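Local coordinates for protein aldehyde dehydrogenase (Staphylococcus aureus, PDB 6K10) that probably oxidises the carotenoid aldehyde 4,4'-diaponeurosporenal to its carboxylate with NAD+, a step in the biosynthesis of the virulence-linked pigment staphyloxanthin, at residues A[115-120]-A[129-134]; A[160-165]-A[169-174]. The protein carries 1 engineered substitution. All blocks are in the same frame, centred on the assembly; numbering follows the deposited sequence.

Overall arrangement
Interactions 1 and 2 follow one another along the chain, and their centres lie about 12 Å apart. Each sits in one of two consecutive beta-alpha-beta units: strand 104-118, helix 126-138 and strand 141-145, then strand 141-145, helix 151-164 and strand 170-172. Strand 141-145 belongs to both units and pairs in parallel with 104-118 and 170-172, a succession consistent with the Rossmann-like coenzyme-binding domain of aldehyde dehydrogenases. The two contacts also touch directly: Phe129 CE1 lies 3.9 Å from Ile161 CD1, and Leu132 CD1 lies 4.1 Å from Ile170 CD1, so these four apolar side chains pack against each other. Interaction 1 is the one nearer the predicted active-site Glu217.

Interaction 1. Residues A[115-120]-A[129-134]; sequences VLIIAP and FEPLIG
Ile117 meets 129-134 through two branches, and the contact is tightest where CD1 presses on the Pro131-Leu132 peptide. CD1 stands 3.6 Å from Leu132 N and 3.8 Å from Pro131 C, so the methyl rests on helix backbone. The torsions account for this: CG1 is anti to the carbonyl carbon (chi1 -64°), and an extended chi2 of 172° carries CD1 out to the helix. The other branch, CG2, lies beside the proline ring, 4.0 Å from Pro131 CB. The side chain of Leu132 is touched more loosely, its CB 4.2 Å from Ile117 CD1. No hydrogen bond crosses, and just 127 Å² is buried. Val115 and Ala119, also buried, pack on the same helix just beyond this segment, on Ala135, and on Leu127 and Val128; 115-120 becomes partly exposed only at Pro120, which takes no part. At Pro131, whose N makes no bond to the preceding turn, the helix is kinked; its side chain is about 8 Å from that of Glu217, the predicted active-site residue. Strand 104-118 and helix 126-138 open a beta-alpha-beta unit completed by strand 141-145. Strand 104-118 runs between strands 141-145 and 190-194; Pro131 also reaches Phe192 on the latter, while Ile133 packs on helix 63-89.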
ATOM      1  N   VAL A 115      11.125  -1.710  11.586  1.00 21.93           N
ATOM      2  CA  VAL A 115      11.023  -0.971  10.335  1.00 24.18           C
ATOM      3  C   VAL A 115      12.277  -0.133  10.120  1.00 23.25           C
ATOM      4  O   VAL A 115      13.027   0.175  11.051  1.00 24.72           O
ATOM      5  CB  VAL A 115       9.763  -0.079  10.290  1.00 22.46           C
ATOM      6  CG1 VAL A 115       8.524  -0.894  10.628  1.00 23.31           C
ATOM      7  CG2 VAL A 115       9.906   1.106  11.239  1.00 24.04           C
ATOM      8  N   LEU A 116      12.494   0.237   8.859  1.00 20.80           N
ATOM      9  CA  LEU A 116      13.631   1.038   8.435  1.00 21.93           C
ATOM     10  C   LEU A 116      13.130   2.359   7.870  1.00 21.48           C
ATOM     11  O   LEU A 116      12.196   2.378   7.062  1.00 22.72           O
ATOM     12  CB  LEU A 116      14.459   0.298   7.379  1.00 23.51           C
ATOM     13  CG  LEU A 116      15.626   1.061   6.749  1.00 26.03           C
ATOM     14  CD1 LEU A 116      16.621   1.528   7.806  1.00 23.32           C
ATOM     15  CD2 LEU A 116      16.313   0.213   5.691  1.00 24.70           C
ATOM     16  N   ILE A 117      13.753   3.458   8.292  1.00 21.79           N
ATOM     17  CA  ILE A 117      13.409   4.795   7.823  1.00 21.32           C
ATOM     18  C   ILE A 117      14.669   5.436   7.261  1.00 21.90           C
ATOM     19  O   ILE A 117      15.664   5.598   7.980  1.00 22.35           O
ATOM     20  CB  ILE A 117      12.808   5.657   8.944  1.00 21.67           C
ATOM     21  CG1 ILE A 117      11.478   5.062   9.414  1.00 21.37           C
ATOM     22  CG2 ILE A 117      12.618   7.090   8.473  1.00 21.81           C
ATOM     23  CD1 ILE A 117      10.905   5.736  10.636  1.00 25.89           C
ATOM     24  N   ILE A 118      14.629   5.795   5.980  1.00 20.19           N
ATOM     25  CA  ILE A 118      15.742   6.441   5.291  1.00 21.90           C
ATOM     26  C   ILE A 118      15.328   7.867   4.959  1.00 22.44           C
ATOM     27  O   ILE A 118      14.273   8.086   4.354  1.00 22.28           O
ATOM     28  CB  ILE A 118      16.138   5.680   4.013  1.00 20.85           C
ATOM     29  CG1 ILE A 118      16.524   4.237   4.336  1.00 23.46           C
ATOM     30  CG2 ILE A 118      17.272   6.394   3.290  1.00 18.83           C
ATOM     31  CD1 ILE A 118      16.556   3.334   3.114  1.00 23.69           C
ATOM     32  N   ALA A 119      16.161   8.834   5.341  1.00 21.29           N
ATOM     33  CA  ALA A 119      15.812  10.227   5.125  1.00 21.62           C
ATOM     34  C   ALA A 119      16.894  10.957   4.343  1.00 23.87           C
ATOM     35  O   ALA A 119      18.083  10.711   4.558  1.00 22.63           O
ATOM     36  CB  ALA A 119      15.581  10.946   6.452  1.00 18.56           C
ATOM     37  N   PRO A 120      16.514  11.876   3.446  1.00 23.82           N
ATOM     38  CA  PRO A 120      17.510  12.596   2.647  1.00 23.22           C
ATOM     39  C   PRO A 120      17.973  13.881   3.317  1.00 23.36           C
ATOM     40  O   PRO A 120      17.679  14.112   4.493  1.00 23.72           O
ATOM     41  CB  PRO A 120      16.756  12.881   1.347  1.00 21.35           C
ATOM     42  CG  PRO A 120      15.352  13.109   1.817  1.00 17.39           C
ATOM     43  CD  PRO A 120      15.143  12.221   3.032  1.00 20.25           C
ATOM     44  N   PHE A 129      11.515  12.320  11.379  1.00 19.71           N
ATOM     45  CA  PHE A 129      10.643  12.193  12.541  1.00 21.54           C
ATOM     46  C   PHE A 129       9.162  12.080  12.206  1.00 20.15           C
ATOM     47  O   PHE A 129       8.421  11.449  12.970  1.00 21.59           O
ATOM     48  CB  PHE A 129      10.902  13.351  13.509  1.00 22.14           C
ATOM     49  CG  PHE A 129      12.197  13.209  14.271  1.00 23.05           C
ATOM     50  CD1 PHE A 129      12.236  12.442  15.418  1.00 25.58           C
ATOM     51  CD2 PHE A 129      13.366  13.805  13.834  1.00 22.38           C
ATOM     52  CE1 PHE A 129      13.407  12.277  16.125  1.00 28.45           C
ATOM     53  CE2 PHE A 129      14.545  13.641  14.540  1.00 27.04           C
ATOM     54  CZ  PHE A 129      14.565  12.878  15.689  1.00 27.66           C
ATOM     55  N   GLU A 130       8.697  12.643  11.081  1.00 22.55           N
ATOM     56  CA  GLU A 130       7.308  12.391  10.708  1.00 19.42           C
ATOM     57  C   GLU A 130       7.057  10.912  10.399  1.00 21.50           C
ATOM     58  O   GLU A 130       6.065  10.361  10.899  1.00 24.23           O
ATOM     59  CB  GLU A 130       6.878  13.308   9.558  1.00 23.44           C
ATOM     60  CG  GLU A 130       5.451  13.047   9.098  1.00 25.51           C
ATOM     61  CD  GLU A 130       4.450  13.061  10.250  1.00 30.48           C
ATOM     62  OE1 GLU A 130       3.532  12.209  10.257  1.00 30.08           O
ATOM     63  OE2 GLU A 130       4.572  13.920  11.150  1.00 30.61           O
ATOM     64  N   PRO A 131       7.902  10.218   9.621  1.00 20.87           N
ATOM     65  CA  PRO A 131       7.734   8.753   9.563  1.00 22.64           C
ATOM     66  C   PRO A 131       7.869   8.084  10.918  1.00 22.59           C
ATOM     67  O   PRO A 131       7.088   7.175  11.234  1.00 21.19           O
ATOM     68  CB  PRO A 131       8.836   8.298   8.593  1.00 22.36           C
ATOM     69  CG  PRO A 131       9.244   9.500   7.861  1.00 25.90           C
ATOM     70  CD  PRO A 131       9.005  10.672   8.755  1.00 24.01           C
ATOM     71  N   LEU A 132       8.829   8.523  11.737  1.00 20.60           N
ATOM     72  CA  LEU A 132       9.058   7.881  13.029  1.00 20.43           C
ATOM     73  C   LEU A 132       7.822   7.953  13.918  1.00 20.80           C
ATOM     74  O   LEU A 132       7.483   6.977  14.602  1.00 21.13           O
ATOM     75  CB  LEU A 132      10.247   8.528  13.735  1.00 20.97           C
ATOM     76  CG  LEU A 132      10.640   7.863  15.056  1.00 23.46           C
ATOM     77  CD1 LEU A 132      11.180   6.460  14.806  1.00 25.94           C
ATOM     78  CD2 LEU A 132      11.644   8.704  15.831  1.00 22.31           C
ATOM     79  N   ILE A 133       7.147   9.105  13.933  1.00 17.84           N
ATOM     80  CA  ILE A 133       5.916   9.241  14.709  1.00 21.04           C
ATOM     81  C   ILE A 133       4.932   8.145  14.325  1.00 20.36           C
ATOM     82  O   ILE A 133       4.347   7.479  15.185  1.00 22.12           O
ATOM     83  CB  ILE A 133       5.301  10.636  14.507  1.00 23.62           C
ATOM     84  CG1 ILE A 133       6.221  11.721  15.065  1.00 24.01           C
ATOM     85  CG2 ILE A 133       3.946  10.710  15.177  1.00 22.98           C
ATOM     86  CD1 ILE A 133       5.907  13.100  14.529  1.00 23.14           C
ATOM     87  N   GLY A 134       4.745   7.940  13.020  1.00 20.80           N
ATOM     88  CA  GLY A 134       3.859   6.878  12.572  1.00 21.95           C
ATOM     89  C   GLY A 134       4.332   5.509  13.021  1.00 21.94           C
ATOM     90  O   GLY A 134       3.543   4.691  13.499  1.00 20.89           O
TER

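Interaction 2. Residues A[160-165]-A[169-174]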
ATOM      1  N   LEU A 160      20.107  12.906  20.156  1.00 26.72           N
ATOM      2  CA  LEU A 160      18.754  12.989  20.692  1.00 26.95           C
ATOM      3  C   LEU A 160      18.158  11.605  20.915  1.00 27.74           C
ATOM      4  O   LEU A 160      17.633  11.302  21.994  1.00 26.77           O
ATOM      5  CB  LEU A 160      17.891  13.811  19.729  1.00 30.65           C
ATOM      6  CG  LEU A 160      16.475  14.194  20.136  1.00 34.78           C
ATOM      7  CD1 LEU A 160      15.438  13.103  19.863  1.00 34.29           C
ATOM      8  CD2 LEU A 160      16.572  14.478  21.595  1.00 37.94           C
ATOM      9  N   ILE A 161      18.236  10.749  19.898  1.00 27.74           N
ATOM     10  CA  ILE A 161      17.620   9.428  19.981  1.00 26.46           C
ATOM     11  C   ILE A 161      18.315   8.578  21.036  1.00 27.24           C
ATOM     12  O   ILE A 161      17.665   7.959  21.885  1.00 24.94           O
ATOM     13  CB  ILE A 161      17.640   8.746  18.602  1.00 24.11           C
ATOM     14  CG1 ILE A 161      16.683   9.460  17.641  1.00 26.30           C
ATOM     15  CG2 ILE A 161      17.309   7.269  18.732  1.00 24.08           C
ATOM     16  CD1 ILE A 161      15.225   9.366  18.044  1.00 27.37           C
ATOM     17  N   ASN A 162      19.650   8.536  20.999  1.00 25.53           N
ATOM     18  CA  ASN A 162      20.390   7.645  21.889  1.00 29.16           C
ATOM     19  C   ASN A 162      20.242   8.039  23.353  1.00 32.79           C
ATOM     20  O   ASN A 162      20.282   7.173  24.234  1.00 32.90           O
ATOM     21  CB  ASN A 162      21.870   7.617  21.502  1.00 26.37           C
ATOM     22  CG  ASN A 162      22.129   6.793  20.258  1.00 27.28           C
ATOM     23  OD1 ASN A 162      23.177   6.920  19.625  1.00 26.09           O
ATOM     24  ND2 ASN A 162      21.176   5.938  19.904  1.00 27.14           N
ATOM     25  N   GLU A 163      20.083   9.325  23.638  1.00 28.09           N
ATOM     26  CA  GLU A 163      19.937   9.762  25.017  1.00 33.37           C
ATOM     27  C   GLU A 163      18.491   9.712  25.496  1.00 32.81           C
ATOM     28  O   GLU A 163      18.236   9.975  26.676  1.00 35.98           O
ATOM     29  CB  GLU A 163      20.519  11.170  25.176  1.00 40.39           C
ATOM     30  CG  GLU A 163      21.997  11.213  24.788  1.00 46.61           C
ATOM     31  CD  GLU A 163      22.734  12.424  25.317  1.00 51.83           C
ATOM     32  OE1 GLU A 163      22.511  12.804  26.486  1.00 54.59           O
ATOM     33  OE2 GLU A 163      23.557  12.984  24.562  1.00 51.91           O
ATOM     34  N   THR A 164      17.554   9.347  24.621  1.00 30.23           N
ATOM     35  CA  THR A 164      16.139   9.252  24.963  1.00 29.73           C
ATOM     36  C   THR A 164      15.600   7.828  24.953  1.00 30.60           C
ATOM     37  O   THR A 164      14.799   7.477  25.821  1.00 33.76           O
ATOM     38  CB  THR A 164      15.305  10.111  24.003  1.00 28.69           C
ATOM     39  OG1 THR A 164      15.866  11.427  23.927  1.00 27.98           O
ATOM     40  CG2 THR A 164      13.868  10.215  24.488  1.00 28.62           C
ATOM     41  N   PHE A 165      16.016   6.990  24.001  1.00 28.03           N
ATOM     42  CA  PHE A 165      15.481   5.645  23.853  1.00 25.03           C
ATOM     43  C   PHE A 165      16.597   4.608  23.900  1.00 25.38           C
ATOM     44  O   PHE A 165      17.760   4.903  23.615  1.00 24.75           O
ATOM     45  CB  PHE A 165      14.722   5.483  22.526  1.00 27.19           C
ATOM     46  CG  PHE A 165      13.651   6.508  22.304  1.00 25.92           C
ATOM     47  CD1 PHE A 165      12.435   6.412  22.959  1.00 27.13           C
ATOM     48  CD2 PHE A 165      13.853   7.557  21.423  1.00 27.65           C
ATOM     49  CE1 PHE A 165      11.446   7.353  22.748  1.00 27.32           C
ATOM     50  CE2 PHE A 165      12.869   8.501  21.209  1.00 28.30           C
ATOM     51  CZ  PHE A 165      11.663   8.398  21.872  1.00 29.75           C
ATOM     52  N   TYR A 169      15.103  -0.211  20.704  1.00 24.21           N
ATOM     53  CA  TYR A 169      13.779   0.296  20.362  1.00 23.93           C
ATOM     54  C   TYR A 169      13.845   1.244  19.169  1.00 24.62           C
ATOM     55  O   TYR A 169      13.170   1.028  18.158  1.00 26.26           O
ATOM     56  CB  TYR A 169      13.141   0.991  21.574  1.00 20.07           C
ATOM     57  CG  TYR A 169      11.809   1.639  21.265  1.00 24.06           C
ATOM     58  CD1 TYR A 169      10.788   0.919  20.656  1.00 25.10           C
ATOM     59  CD2 TYR A 169      11.577   2.973  21.572  1.00 26.32           C
ATOM     60  CE1 TYR A 169       9.572   1.509  20.365  1.00 25.25           C
ATOM     61  CE2 TYR A 169      10.363   3.571  21.286  1.00 28.05           C
ATOM     62  CZ  TYR A 169       9.365   2.836  20.683  1.00 26.67           C
ATOM     63  OH  TYR A 169       8.157   3.429  20.398  1.00 24.39           O
ATOM     64  N   ILE A 170      14.649   2.300  19.273  1.00 21.74           N
ATOM     65  CA  ILE A 170      14.921   3.210  18.167  1.00 24.73           C
ATOM     66  C   ILE A 170      16.421   3.462  18.131  1.00 26.05           C
ATOM     67  O   ILE A 170      17.022   3.802  19.156  1.00 26.76           O
ATOM     68  CB  ILE A 170      14.155   4.541  18.302  1.00 24.64           C
ATOM     69  CG1 ILE A 170      12.646   4.299  18.365  1.00 25.95           C
ATOM     70  CG2 ILE A 170      14.484   5.461  17.138  1.00 28.11           C
ATOM     71  CD1 ILE A 170      11.853   5.527  18.757  1.00 25.47           C
ATOM     72  N   GLU A 171      17.023   3.291  16.956  1.00 22.91           N
ATOM     73  CA  GLU A 171      18.457   3.469  16.784  1.00 24.71           C
ATOM     74  C   GLU A 171      18.711   4.268  15.515  1.00 25.80           C
ATOM     75  O   GLU A 171      17.951   4.181  14.547  1.00 26.72           O
ATOM     76  CB  GLU A 171      19.184   2.114  16.725  1.00 27.01           C
ATOM     77  CG  GLU A 171      20.682   2.173  16.414  1.00 26.27           C
ATOM     78  CD  GLU A 171      21.494   2.922  17.462  1.00 27.97           C
ATOM     79  OE1 GLU A 171      22.255   2.262  18.198  1.00 30.79           O
ATOM     80  OE2 GLU A 171      21.399   4.166  17.533  1.00 28.19           O
ATOM     81  N   VAL A 172      19.786   5.055  15.533  1.00 21.97           N
ATOM     82  CA  VAL A 172      20.200   5.870  14.397  1.00 23.98           C
ATOM     83  C   VAL A 172      21.528   5.339  13.877  1.00 27.66           C
ATOM     84  O   VAL A 172      22.478   5.162  14.650  1.00 28.24           O
ATOM     85  CB  VAL A 172      20.320   7.354  14.782  1.00 25.63           C
ATOM     86  CG1 VAL A 172      20.899   8.153  13.627  1.00 21.59           C
ATOM     87  CG2 VAL A 172      18.966   7.901  15.192  1.00 24.81           C
ATOM     88  N   ILE A 173      21.597   5.099  12.570  1.00 26.95           N
ATOM     89  CA  ILE A 173      22.794   4.589  11.910  1.00 27.28           C
ATOM     90  C   ILE A 173      23.327   5.683  10.995  1.00 27.63           C
ATOM     91  O   ILE A 173      22.697   6.020   9.985  1.00 27.72           O
ATOM     92  CB  ILE A 173      22.506   3.312  11.112  1.00 29.00           C
ATOM     93  CG1 ILE A 173      21.876   2.247  12.009  1.00 29.39           C
ATOM     94  CG2 ILE A 173      23.781   2.800  10.460  1.00 30.07           C
ATOM     95  CD1 ILE A 173      22.831   1.662  13.003  1.00 31.73           C
ATOM     96  N   GLU A 174      24.495   6.223  11.328  1.00 26.08           N
ATOM     97  CA  GLU A 174      25.147   7.218  10.490  1.00 30.77           C
ATOM     98  C   GLU A 174      25.978   6.543   9.404  1.00 32.38           C
ATOM     99  O   GLU A 174      26.558   5.475   9.614  1.00 31.68           O
ATOM    100  CB  GLU A 174      26.044   8.132  11.323  1.00 32.66           C
ATOM    101  CG  GLU A 174      25.300   9.167  12.143  1.00 37.85           C
ATOM    102  CD  GLU A 174      26.165   9.757  13.239  1.00 39.74           C
ATOM    103  OE1 GLU A 174      27.185   9.130  13.592  1.00 41.75           O
ATOM    104  OE2 GLU A 174      25.829  10.848  13.744  1.00 38.54           O
TER
HETATM  105  O   HOH W   1      18.796   4.673  20.976  1.00 24.03           O
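Ile161 enters a notch on strand 170-172, bounded by the side chains of Ile170 and Val172. Its CG2 settles 3.5 Å from Ile170 O and also meets Ile170 CG2, while Ile161 CG1 lies 3.7 Å from Val172 CG2; both neighbouring side chains cross it at about a right angle. A second hollow holds the Phe165 ring. Ile170 CD1 lies over one face of that ring, 3.9 Å from its centroid, as a CH-pi contact, and Thr164 CG2 covers the opposite face. Tyr169 turns its edge to the Phe165 ring in an offset edge-to-face pair, with planes at 66°. A polar network lies beside this packing. Asn162 ND2 donates to Glu171 OE2 at 3.0 Å, nearly straight, from the syn side but tilted out of the carboxylate plane; Val172 N takes the anti lone pair, and Lys158 salt-bridges the same oxygen while also bonding Asn162 OD1. Glu171 points away at its root but folds back at chi2 (62°). A water joins Asn162 ND2, Phe165 O and Ile170 O. Helix 151-164 and strand 170-172, their local axes 7.8 Å apart at 145°, complete the beta-alpha-beta unit begun by strand 141-145, which pairs in parallel with 170-172; helix 126-138 meets Ile161 and Ile170, and helix 30-46 packs on Phe165 and Tyr169.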